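Long-range contact in polymerase X (Deinococcus radiodurans, PDB 2W9M), which probably extends DNA chains by adding deoxyribonucleotides, and carries a separate zinc-binding PHP domain: residues R158-L163 / R190-V195. Sequence-based numbering, arbitrary orientation.
Sequences RQRQSL and RGLETV
Arg160 and Thr194 meet where strand 161-162 pairs antiparallel with the start of strand 194-203, a small example of a short strand joined by backbone bonds with a side chain lying beside them. Gln161 and Val195 form the hydrogen-bonded pair: Gln161 N donates to Val195 O (2.8 Å), and Val195 N returns the bond to Gln161 O (2.8 Å). Ser162 and Thr194 form the non-hydrogen-bonded pair. Two residues on from Gln161, Leu163 N makes a weak bond to Glu193 O at 3.5 Å.

From its root, the Arg160 chain starts with CB close to Thr194 CG2 at 3.2 Å. CG stays near the same methyl. With CD anti to CA (chi2 -173°), the chain brings Arg160 CD back to Thr194 CG2, also at 3.2 Å. At the tip, NH1 lies 2.9 Å from Thr194 O, which sits at the guanidinium edge, while Leu192 CD2 approaches obliquely, 3.7 Å from NH1. NH2 has a long, weak ion pair with Asp187. An alanine here would probably strip the outer methylenes from Thr194 CG2 and leave Thr194 O and Asp187 without the guanidinium near them.

This is structural packing within the family X DNA polymerase region, away from the zinc sites. Ser162 N-caps helix 163-176 through Ala165 N, and Leu163 packs against Tyr528 of helix 526-535. Val195 touches helix 186-190, whose Schellman motif at Gly191 leads toward strand 194-203, which runs alongside strand 231-238.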
loop_
_atom_site.group_PDB
_atom_site.type_symbol
_atom_site.label_atom_id
_atom_site.label_comp_id
_atom_site.label_asym_id
_atom_site.label_seq_id
_atom_site.Cartn_x
_atom_site.Cartn_y
_atom_site.Cartn_z
ATOM N N ARG A 158 -12.172 6.801 10.956
ATOM C CA ARG A 158 -10.820 6.368 11.298
ATOM C C ARG A 158 -10.209 7.200 12.430
ATOM O O ARG A 158 -10.420 8.412 12.509
ATOM C CB ARG A 158 -9.927 6.443 10.054
ATOM C CG ARG A 158 -10.144 5.309 9.070
ATOM C CD ARG A 158 -10.345 5.821 7.650
ATOM N NE ARG A 158 -9.124 6.330 7.032
ATOM C CZ ARG A 158 -8.546 5.790 5.963
ATOM N NH1 ARG A 158 -9.078 4.717 5.386
ATOM N NH2 ARG A 158 -7.438 6.328 5.465
ATOM N N GLN A 159 -9.460 6.543 13.311
ATOM C CA GLN A 159 -8.740 7.252 14.363
ATOM C C GLN A 159 -7.427 7.775 13.807
ATOM O O GLN A 159 -6.931 8.819 14.222
ATOM C CB GLN A 159 -8.461 6.338 15.555
ATOM C CG GLN A 159 -9.497 6.409 16.664
ATOM C CD GLN A 159 -8.957 5.904 17.990
ATOM O OE1 GLN A 159 -7.782 6.100 18.310
ATOM N NE2 GLN A 159 -9.815 5.253 18.772
ATOM N N ARG A 160 -6.869 7.029 12.863
ATOM C CA ARG A 160 -5.643 7.425 12.194
ATOM C C ARG A 160 -5.808 7.300 10.678
ATOM O O ARG A 160 -6.567 6.457 10.195
ATOM C CB ARG A 160 -4.469 6.586 12.697
ATOM C CG ARG A 160 -3.865 7.088 14.005
ATOM C CD ARG A 160 -2.596 6.320 14.385
ATOM N NE ARG A 160 -1.658 7.152 15.144
ATOM C CZ ARG A 160 -0.505 7.612 14.666
ATOM N NH1 ARG A 160 -0.129 7.312 13.433
ATOM N NH2 ARG A 160 0.281 8.365 15.424
ATOM N N GLN A 161 -5.115 8.155 9.934
ATOM C CA GLN A 161 -5.228 8.185 8.480
ATOM C C GLN A 161 -4.105 7.394 7.818
ATOM O O GLN A 161 -3.062 7.164 8.423
ATOM C CB GLN A 161 -5.196 9.630 7.981
ATOM C CG GLN A 161 -6.296 10.506 8.559
ATOM C CD GLN A 161 -7.672 9.968 8.248
ATOM O OE1 GLN A 161 -7.883 9.342 7.209
ATOM N NE2 GLN A 161 -8.619 10.207 9.145
ATOM N N SER A 162 -4.322 6.976 6.575
ATOM C CA SER A 162 -3.281 6.294 5.819
ATOM C C SER A 162 -2.216 7.306 5.429
ATOM O O SER A 162 -2.498 8.498 5.330
ATOM C CB SER A 162 -3.854 5.620 4.565
ATOM O OG SER A 162 -4.231 6.568 3.579
ATOM N N LEU A 163 -0.993 6.831 5.217
ATOM C CA LEU A 163 0.094 7.706 4.796
ATOM C C LEU A 163 -0.271 8.441 3.511
ATOM O O LEU A 163 0.140 9.580 3.303
ATOM C CB LEU A 163 1.377 6.906 4.582
ATOM C CG LEU A 163 2.588 7.694 4.077
ATOM C CD1 LEU A 163 2.906 8.855 5.015
ATOM C CD2 LEU A 163 3.795 6.779 3.917
ATOM N N ARG A 190 8.157 11.671 7.942
ATOM C CA ARG A 190 9.057 10.542 8.152
ATOM C C ARG A 190 8.463 9.196 7.735
ATOM O O ARG A 190 9.077 8.148 7.940
ATOM C CB ARG A 190 9.579 10.512 9.590
ATOM C CG ARG A 190 8.513 10.427 10.654
ATOM C CD ARG A 190 9.113 10.696 12.027
ATOM N NE ARG A 190 8.554 9.802 13.031
ATOM C CZ ARG A 190 7.388 9.996 13.633
ATOM N NH1 ARG A 190 6.661 11.063 13.337
ATOM N NH2 ARG A 190 6.952 9.124 14.531
ATOM N N GLY A 191 7.273 9.237 7.144
ATOM C CA GLY A 191 6.721 8.082 6.454
ATOM C C GLY A 191 6.016 7.050 7.308
ATOM O O GLY A 191 5.937 5.880 6.937
ATOM N N LEU A 192 5.497 7.477 8.450
ATOM C CA LEU A 192 4.758 6.572 9.311
ATOM C C LEU A 192 3.663 5.890 8.488
ATOM O O LEU A 192 2.847 6.561 7.861
ATOM C CB LEU A 192 4.154 7.343 10.486
ATOM C CG LEU A 192 4.242 6.645 11.840
ATOM C CD1 LEU A 192 5.696 6.476 12.221
ATOM C CD2 LEU A 192 3.488 7.428 12.903
ATOM N N GLU A 193 3.656 4.559 8.479
ATOM C CA GLU A 193 2.668 3.802 7.706
ATOM C C GLU A 193 1.241 4.273 7.998
ATOM O O GLU A 193 0.369 4.237 7.131
ATOM C CB GLU A 193 2.804 2.296 7.960
ATOM C CG GLU A 193 2.834 1.898 9.431
ATOM C CD GLU A 193 4.224 1.997 10.047
ATOM O OE1 GLU A 193 5.218 2.019 9.289
ATOM O OE2 GLU A 193 4.320 2.047 11.292
ATOM N N THR A 194 1.021 4.718 9.226
ATOM C CA THR A 194 -0.247 5.306 9.623
ATOM C C THR A 194 0.030 6.679 10.242
ATOM O O THR A 194 1.082 6.887 10.847
ATOM C CB THR A 194 -0.991 4.395 10.604
ATOM O OG1 THR A 194 -1.795 3.465 9.868
ATOM C CG2 THR A 194 -1.880 5.205 11.504
ATOM N N VAL A 195 -0.903 7.614 10.080
ATOM C CA VAL A 195 -0.638 9.021 10.374
ATOM C C VAL A 195 -1.743 9.704 11.183
ATOM O O VAL A 195 -2.925 9.599 10.850
ATOM C CB VAL A 195 -0.416 9.796 9.065
ATOM C CG1 VAL A 195 -0.965 11.197 9.173
ATOM C CG2 VAL A 195 1.056 9.809 8.704
#